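Local coordinates for protein alpha-toxin (PDB 2VK9) that is a large clostridial toxin, represented by its catalytic domain, which belongs to the GT-A fold class of glycosyltransferases, at residues A[128-140]-A[227-240]. Sequence-based numbering, arbitrary orientation.
Sequences NIRLFYDKNSLLV and NNNKMIAIGATDIN
With chi1 at 84°, CG of Y133 stands between the backbone N and the carbonyl carbon, and the ring reaches toward helix 227-234, where M231, folded back on itself at chi2 and chi3, lies against it. CB of M231 sits over one face, 3.7 Å from the ring centroid (CH-pi), CE curls round to CB of Y133, and SD makes an oblique Met-aromatic contact. A236 CB approaches Y133 CD1. At the ring's edge Y133 OH donates to OD1 of N228 over 2.6 Å, in the plane of that amide's carbonyl, which ties the end of the phenol to the helix. Strand 237-238 runs parallel to strand 128-133 and forms one margin of the mixed central sheet of this GT-A domain, after a mostly helical excursion, with no strand in it, between the two strands; helix 217-234 ends in a Schellman motif at G235 just before it. Three backbone bonds knit the pair: T237 N to L131 O (2.8 Å), Y133 N to T237 O (3.0 Å) and I239 N to Y133 O (3.0 Å). A water bridges L131 N and G235 O. F132 and T237 share the sheet face opposite Y133, with I239 CG2 3.8 Å from F132 CD2. Past the strand, K135 N reaches D238 OD1 from above the carboxylate plane (3.1 Å), while D134 OD1 takes N136 N in an Asx turn and its OD2 bonds Y253 of helix 247-259. L138 packs on N227 and N228, and N227 ND2 donates to L138 O (2.9 Å) within its own amide plane.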
ATOM      1  N   ASN A 128     -10.649  -8.185  18.375  1.00 21.87           N
ATOM      2  CA  ASN A 128     -11.378  -6.938  18.370  1.00 21.08           C
ATOM      3  C   ASN A 128     -11.318  -6.439  16.940  1.00 20.56           C
ATOM      4  O   ASN A 128     -10.234  -6.118  16.419  1.00 20.53           O
ATOM      5  CB  ASN A 128     -10.776  -5.915  19.332  1.00 21.61           C
ATOM      6  CG  ASN A 128     -10.948  -6.306  20.791  1.00 22.82           C
ATOM      7  OD1 ASN A 128     -11.834  -7.075  21.133  1.00 25.62           O
ATOM      8  ND2 ASN A 128     -10.096  -5.774  21.655  1.00 24.83           N
ATOM      9  N   ILE A 129     -12.484  -6.419  16.298  1.00 19.47           N
ATOM     10  CA  ILE A 129     -12.593  -6.056  14.903  1.00 18.35           C
ATOM     11  C   ILE A 129     -13.152  -4.653  14.794  1.00 18.41           C
ATOM     12  O   ILE A 129     -14.173  -4.332  15.404  1.00 19.39           O
ATOM     13  CB  ILE A 129     -13.448  -7.064  14.129  1.00 17.77           C
ATOM     14  CG1 ILE A 129     -12.803  -8.448  14.205  1.00 16.13           C
ATOM     15  CG2 ILE A 129     -13.553  -6.649  12.679  1.00 18.14           C
ATOM     16  CD1 ILE A 129     -13.625  -9.561  13.624  1.00 12.96           C
ATOM     17  N   ARG A 130     -12.470  -3.803  14.040  1.00 17.81           N
ATOM     18  CA  ARG A 130     -12.922  -2.433  13.872  1.00 17.08           C
ATOM     19  C   ARG A 130     -12.913  -2.061  12.414  1.00 16.87           C
ATOM     20  O   ARG A 130     -12.110  -2.559  11.633  1.00 16.37           O
ATOM     21  CB  ARG A 130     -12.030  -1.457  14.630  1.00 17.10           C
ATOM     22  CG  ARG A 130     -12.147  -1.452  16.142  1.00 16.96           C
ATOM     23  CD  ARG A 130     -11.028  -0.578  16.691  1.00 18.77           C
ATOM     24  NE  ARG A 130     -10.776  -0.742  18.118  1.00 20.77           N
ATOM     25  CZ  ARG A 130     -10.013  -1.692  18.659  1.00 20.86           C
ATOM     26  NH1 ARG A 130      -9.410  -2.604  17.905  1.00 21.53           N
ATOM     27  NH2 ARG A 130      -9.853  -1.732  19.970  1.00 21.49           N
ATOM     28  N   LEU A 131     -13.832  -1.173  12.062  1.00 17.17           N
ATOM     29  CA  LEU A 131     -13.938  -0.625  10.731  1.00 17.37           C
ATOM     30  C   LEU A 131     -13.855   0.883  10.882  1.00 17.46           C
ATOM     31  O   LEU A 131     -14.665   1.503  11.558  1.00 17.55           O
ATOM     32  CB  LEU A 131     -15.254  -1.067  10.100  1.00 17.73           C
ATOM     33  CG  LEU A 131     -15.734  -0.565   8.735  1.00 18.45           C
ATOM     34  CD1 LEU A 131     -14.621  -0.574   7.723  1.00 20.28           C
ATOM     35  CD2 LEU A 131     -16.798  -1.522   8.288  1.00 19.89           C
ATOM     36  N   PHE A 132     -12.838   1.470  10.274  1.00 17.63           N
ATOM     37  CA  PHE A 132     -12.553   2.862  10.498  1.00 17.67           C
ATOM     38  C   PHE A 132     -13.086   3.671   9.354  1.00 18.31           C
ATOM     39  O   PHE A 132     -12.967   3.273   8.206  1.00 18.69           O
ATOM     40  CB  PHE A 132     -11.050   3.065  10.650  1.00 17.27           C
ATOM     41  CG  PHE A 132     -10.513   2.560  11.955  1.00 16.27           C
ATOM     42  CD1 PHE A 132      -9.981   1.282  12.054  1.00 15.18           C
ATOM     43  CD2 PHE A 132     -10.558   3.357  13.092  1.00 14.96           C
ATOM     44  CE1 PHE A 132      -9.490   0.808  13.272  1.00 15.34           C
ATOM     45  CE2 PHE A 132     -10.069   2.889  14.312  1.00 14.92           C
ATOM     46  CZ  PHE A 132      -9.536   1.619  14.403  1.00 15.11           C
ATOM     47  N   TYR A 133     -13.704   4.798   9.675  1.00 18.91           N
ATOM     48  CA  TYR A 133     -14.165   5.719   8.661  1.00 19.57           C
ATOM     49  C   TYR A 133     -14.024   7.156   9.145  1.00 19.90           C
ATOM     50  O   TYR A 133     -13.743   7.403  10.319  1.00 19.89           O
ATOM     51  CB  TYR A 133     -15.603   5.404   8.285  1.00 19.91           C
ATOM     52  CG  TYR A 133     -16.664   6.013   9.176  1.00 20.58           C
ATOM     53  CD1 TYR A 133     -16.802   5.621  10.506  1.00 20.19           C
ATOM     54  CD2 TYR A 133     -17.560   6.957   8.668  1.00 21.29           C
ATOM     55  CE1 TYR A 133     -17.791   6.154  11.310  1.00 20.51           C
ATOM     56  CE2 TYR A 133     -18.560   7.502   9.459  1.00 21.70           C
ATOM     57  CZ  TYR A 133     -18.672   7.097  10.786  1.00 21.92           C
ATOM     58  OH  TYR A 133     -19.660   7.639  11.586  1.00 21.29           O
ATOM     59  N   ASP A 134     -14.206   8.098   8.233  1.00 20.24           N
ATOM     60  CA  ASP A 134     -14.069   9.496   8.558  1.00 21.04           C
ATOM     61  C   ASP A 134     -15.418  10.193   8.389  1.00 21.74           C
ATOM     62  O   ASP A 134     -15.816  10.594   7.275  1.00 21.37           O
ATOM     63  CB  ASP A 134     -12.990  10.133   7.690  1.00 21.13           C
ATOM     64  CG  ASP A 134     -12.678  11.548   8.098  1.00 21.47           C
ATOM     65  OD1 ASP A 134     -13.523  12.199   8.743  1.00 21.99           O
ATOM     66  OD2 ASP A 134     -11.575  12.021   7.769  1.00 24.10           O
ATOM     67  N   LYS A 135     -16.105  10.325   9.521  1.00 22.57           N
ATOM     68  CA  LYS A 135     -17.432  10.921   9.610  1.00 23.50           C
ATOM     69  C   LYS A 135     -17.446  12.310   8.996  1.00 23.81           C
ATOM     70  O   LYS A 135     -18.441  12.731   8.402  1.00 23.69           O
ATOM     71  CB  LYS A 135     -17.849  11.002  11.079  1.00 23.82           C
ATOM     72  CG  LYS A 135     -19.249  11.481  11.321  1.00 25.07           C
ATOM     73  CD  LYS A 135     -19.482  11.745  12.787  1.00 27.77           C
ATOM     74  CE  LYS A 135     -20.975  11.789  13.075  1.00 29.65           C
ATOM     75  NZ  LYS A 135     -21.311  12.642  14.253  1.00 32.06           N
ATOM     76  N   ASN A 136     -16.330  13.013   9.130  1.00 24.32           N
ATOM     77  CA  ASN A 136     -16.256  14.393   8.687  1.00 24.99           C
ATOM     78  C   ASN A 136     -16.001  14.551   7.202  1.00 25.46           C
ATOM     79  O   ASN A 136     -16.130  15.656   6.663  1.00 25.74           O
ATOM     80  CB  ASN A 136     -15.218  15.166   9.497  1.00 24.90           C
ATOM     81  CG  ASN A 136     -15.730  15.572  10.868  1.00 25.20           C
ATOM     82  OD1 ASN A 136     -15.022  16.226  11.616  1.00 26.41           O
ATOM     83  ND2 ASN A 136     -16.965  15.200  11.196  1.00 24.99           N
ATOM     84  N   SER A 137     -15.649  13.453   6.537  1.00 25.88           N
ATOM     85  CA  SER A 137     -15.315  13.508   5.126  1.00 26.47           C
ATOM     86  C   SER A 137     -15.943  12.318   4.412  1.00 26.71           C
ATOM     87  O   SER A 137     -15.297  11.274   4.200  1.00 27.49           O
ATOM     88  CB  SER A 137     -13.801  13.559   4.940  1.00 26.47           C
ATOM     89  OG  SER A 137     -13.245  12.266   5.030  1.00 27.33           O
ATOM     90  N   LEU A 138     -17.221  12.483   4.068  1.00 26.63           N
ATOM     91  CA  LEU A 138     -18.035  11.399   3.539  1.00 26.57           C
ATOM     92  C   LEU A 138     -18.505  11.748   2.134  1.00 26.99           C
ATOM     93  O   LEU A 138     -19.329  11.037   1.534  1.00 27.16           O
ATOM     94  CB  LEU A 138     -19.253  11.183   4.439  1.00 26.08           C
ATOM     95  CG  LEU A 138     -19.070  10.402   5.730  1.00 24.92           C
ATOM     96  CD1 LEU A 138     -20.169  10.753   6.706  1.00 24.28           C
ATOM     97  CD2 LEU A 138     -19.105   8.948   5.421  1.00 24.29           C
ATOM     98  N   LEU A 139     -17.984  12.859   1.626  1.00 26.93           N
ATOM     99  CA  LEU A 139     -18.401  13.380   0.349  1.00 27.02           C
ATOM    100  C   LEU A 139     -17.229  13.495  -0.611  1.00 27.39           C
ATOM    101  O   LEU A 139     -17.364  14.069  -1.694  1.00 27.57           O
ATOM    102  CB  LEU A 139     -19.050  14.744   0.534  1.00 26.68           C
ATOM    103  CG  LEU A 139     -20.380  14.814   1.268  1.00 26.00           C
ATOM    104  CD1 LEU A 139     -20.784  16.281   1.380  1.00 23.81           C
ATOM    105  CD2 LEU A 139     -21.452  13.983   0.555  1.00 24.10           C
ATOM    106  N   VAL A 140     -16.087  12.942  -0.218  1.00 27.67           N
ATOM    107  CA  VAL A 140     -14.874  13.050  -1.017  1.00 28.24           C
ATOM    108  C   VAL A 140     -15.060  12.350  -2.367  1.00 28.93           C
ATOM    109  O   VAL A 140     -14.676  12.873  -3.410  1.00 29.12           O
ATOM    110  CB  VAL A 140     -13.648  12.494  -0.277  1.00 27.88           C
ATOM    111  CG1 VAL A 140     -12.391  12.783  -1.068  1.00 27.51           C
ATOM    112  CG2 VAL A 140     -13.548  13.103   1.120  1.00 27.96           C
ATOM    113  N   ASN A 227     -24.903   8.146   4.023  1.00 25.34           N
ATOM    114  CA  ASN A 227     -23.555   7.634   4.231  1.00 24.58           C
ATOM    115  C   ASN A 227     -23.222   7.385   5.710  1.00 24.19           C
ATOM    116  O   ASN A 227     -22.715   6.325   6.063  1.00 24.14           O
ATOM    117  CB  ASN A 227     -22.521   8.580   3.620  1.00 24.74           C
ATOM    118  CG  ASN A 227     -22.556   8.605   2.093  1.00 24.39           C
ATOM    119  OD1 ASN A 227     -23.405   7.976   1.462  1.00 24.33           O
ATOM    120  ND2 ASN A 227     -21.620   9.341   1.494  1.00 23.00           N
ATOM    121  N   ASN A 228     -23.523   8.351   6.572  1.00 23.44           N
ATOM    122  CA  ASN A 228     -23.221   8.205   7.985  1.00 22.90           C
ATOM    123  C   ASN A 228     -24.080   7.168   8.716  1.00 22.52           C
ATOM    124  O   ASN A 228     -23.565   6.373   9.510  1.00 22.53           O
ATOM    125  CB  ASN A 228     -23.254   9.554   8.708  1.00 22.97           C
ATOM    126  CG  ASN A 228     -22.496   9.520  10.020  1.00 23.75           C
ATOM    127  OD1 ASN A 228     -21.440   8.893  10.129  1.00 25.36           O
ATOM    128  ND2 ASN A 228     -23.035  10.173  11.027  1.00 24.85           N
ATOM    129  N   ASN A 229     -25.379   7.164   8.442  1.00 22.02           N
ATOM    130  CA  ASN A 229     -26.281   6.196   9.068  1.00 21.59           C
ATOM    131  C   ASN A 229     -25.894   4.755   8.763  1.00 21.34           C
ATOM    132  O   ASN A 229     -26.053   3.865   9.605  1.00 21.61           O
ATOM    133  CB  ASN A 229     -27.733   6.431   8.643  1.00 21.43           C
ATOM    134  CG  ASN A 229     -28.322   7.692   9.229  1.00 21.17           C
ATOM    135  OD1 ASN A 229     -27.774   8.295  10.154  1.00 22.18           O
ATOM    136  ND2 ASN A 229     -29.448   8.102   8.683  1.00 21.40           N
ATOM    137  N   LYS A 230     -25.389   4.525   7.559  1.00 20.48           N
ATOM    138  CA  LYS A 230     -24.971   3.202   7.195  1.00 20.17           C
ATOM    139  C   LYS A 230     -23.759   2.797   8.034  1.00 20.36           C
ATOM    140  O   LYS A 230     -23.711   1.691   8.559  1.00 20.47           O
ATOM    141  CB  LYS A 230     -24.683   3.123   5.695  1.00 20.16           C
ATOM    142  CG  LYS A 230     -24.657   1.708   5.178  1.00 19.72           C
ATOM    143  CD  LYS A 230     -24.443   1.640   3.692  1.00 19.71           C
ATOM    144  CE  LYS A 230     -24.660   0.211   3.231  1.00 20.59           C
ATOM    145  NZ  LYS A 230     -24.479   0.052   1.775  1.00 22.04           N
ATOM    146  N   MET A 231     -22.799   3.709   8.181  1.00 20.42           N
ATOM    147  CA  MET A 231     -21.625   3.461   9.000  1.00 20.44           C
ATOM    148  C   MET A 231     -21.983   3.248  10.480  1.00 20.21           C
ATOM    149  O   MET A 231     -21.420   2.361  11.129  1.00 20.07           O
ATOM    150  CB  MET A 231     -20.603   4.582   8.829  1.00 20.97           C
ATOM    151  CG  MET A 231     -20.200   4.870   7.384  1.00 22.10           C
ATOM    152  SD  MET A 231     -19.619   3.426   6.453  1.00 27.06           S
ATOM    153  CE  MET A 231     -17.965   3.195   7.096  1.00 23.17           C
ATOM    154  N   ILE A 232     -22.920   4.040  11.004  1.00 19.79           N
ATOM    155  CA  ILE A 232     -23.435   3.821  12.367  1.00 19.77           C
ATOM    156  C   ILE A 232     -24.024   2.433  12.536  1.00 20.02           C
ATOM    157  O   ILE A 232     -23.816   1.793  13.558  1.00 20.29           O
ATOM    158  CB  ILE A 232     -24.497   4.864  12.803  1.00 19.63           C
ATOM    159  CG1 ILE A 232     -23.846   6.218  13.074  1.00 19.50           C
ATOM    160  CG2 ILE A 232     -25.195   4.432  14.076  1.00 18.68           C
ATOM    161  CD1 ILE A 232     -24.770   7.387  12.806  1.00 20.73           C
ATOM    162  N   ALA A 233     -24.744   1.972  11.521  1.00 20.55           N
ATOM    163  CA  ALA A 233     -25.439   0.691  11.568  1.00 20.74           C
ATOM    164  C   ALA A 233     -24.498  -0.505  11.623  1.00 21.18           C
ATOM    165  O   ALA A 233     -24.866  -1.550  12.163  1.00 21.90           O
ATOM    166  CB  ALA A 233     -26.370   0.560  10.388  1.00 20.62           C
ATOM    167  N   ILE A 234     -23.302  -0.368  11.054  1.00 21.47           N
ATOM    168  CA  ILE A 234     -22.317  -1.459  11.064  1.00 21.74           C
ATOM    169  C   ILE A 234     -21.368  -1.324  12.247  1.00 21.72           C
ATOM    170  O   ILE A 234     -20.565  -2.210  12.514  1.00 21.81           O
ATOM    171  CB  ILE A 234     -21.511  -1.544   9.747  1.00 21.98           C
ATOM    172  CG1 ILE A 234     -20.817  -0.211   9.463  1.00 23.18           C
ATOM    173  CG2 ILE A 234     -22.415  -1.914   8.610  1.00 20.80           C
ATOM    174  CD1 ILE A 234     -20.119  -0.148   8.139  1.00 24.43           C
ATOM    175  N   GLY A 235     -21.482  -0.205  12.952  1.00 22.08           N
ATOM    176  CA  GLY A 235     -20.718   0.041  14.164  1.00 22.11           C
ATOM    177  C   GLY A 235     -19.310   0.442  13.824  1.00 22.40           C
ATOM    178  O   GLY A 235     -18.369  -0.002  14.461  1.00 22.39           O
ATOM    179  N   ALA A 236     -19.173   1.271  12.795  1.00 22.83           N
ATOM    180  CA  ALA A 236     -17.878   1.784  12.387  1.00 23.20           C
ATOM    181  C   ALA A 236     -17.365   2.763  13.423  1.00 23.73           C
ATOM    182  O   ALA A 236     -18.149   3.443  14.080  1.00 23.73           O
ATOM    183  CB  ALA A 236     -17.982   2.451  11.054  1.00 22.90           C
ATOM    184  N   THR A 237     -16.050   2.822  13.581  1.00 24.53           N
ATOM    185  CA  THR A 237     -15.472   3.782  14.494  1.00 25.70           C
ATOM    186  C   THR A 237     -15.010   4.996  13.698  1.00 26.17           C
ATOM    187  O   THR A 237     -14.406   4.863  12.636  1.00 26.30           O
ATOM    188  CB  THR A 237     -14.335   3.163  15.375  1.00 25.73           C
ATOM    189  OG1 THR A 237     -13.184   2.907  14.581  1.00 27.64           O
ATOM    190  CG2 THR A 237     -14.765   1.836  15.986  1.00 26.05           C
ATOM    191  N   ASP A 238     -15.330   6.178  14.203  1.00 27.12           N
ATOM    192  CA  ASP A 238     -14.942   7.425  13.566  1.00 28.14           C
ATOM    193  C   ASP A 238     -13.515   7.780  13.974  1.00 28.77           C
ATOM    194  O   ASP A 238     -13.177   7.710  15.156  1.00 29.08           O
ATOM    195  CB  ASP A 238     -15.902   8.521  14.011  1.00 28.26           C
ATOM    196  CG  ASP A 238     -15.580   9.880  13.417  1.00 29.26           C
ATOM    197  OD1 ASP A 238     -14.896   9.960  12.369  1.00 28.16           O
ATOM    198  OD2 ASP A 238     -16.049  10.880  14.009  1.00 31.43           O
ATOM    199  N   ILE A 239     -12.687   8.160  13.000  1.00 29.41           N
ATOM    200  CA  ILE A 239     -11.272   8.464  13.262  1.00 30.05           C
ATOM    201  C   ILE A 239     -11.049   9.843  13.891  1.00 31.02           C
ATOM    202  O   ILE A 239     -10.093  10.031  14.637  1.00 30.81           O
ATOM    203  CB  ILE A 239     -10.363   8.243  12.017  1.00 29.74           C
ATOM    204  CG1 ILE A 239     -10.771   9.127  10.835  1.00 29.49           C
ATOM    205  CG2 ILE A 239     -10.394   6.796  11.587  1.00 29.62           C
ATOM    206  CD1 ILE A 239      -9.886  10.308  10.611  1.00 28.59           C
ATOM    207  N   ASN A 240     -11.941  10.791  13.602  1.00 32.51           N
ATOM    208  CA  ASN A 240     -11.888  12.143  14.181  1.00 34.07           C
ATOM    209  C   ASN A 240     -11.918  12.157  15.704  1.00 35.24           C
ATOM    210  O   ASN A 240     -11.520  13.131  16.341  1.00 35.54           O
ATOM    211  CB  ASN A 240     -13.071  12.975  13.689  1.00 33.81           C
ATOM    212  CG  ASN A 240     -13.061  13.169  12.201  1.00 34.07           C
ATOM    213  OD1 ASN A 240     -13.723  12.438  11.479  1.00 35.10           O
ATOM    214  ND2 ASN A 240     -12.304  14.150  11.727  1.00 34.06           N
TER
HETATM  215  O   HOH W   1     -15.607  -0.548  14.223  1.00 22.75           O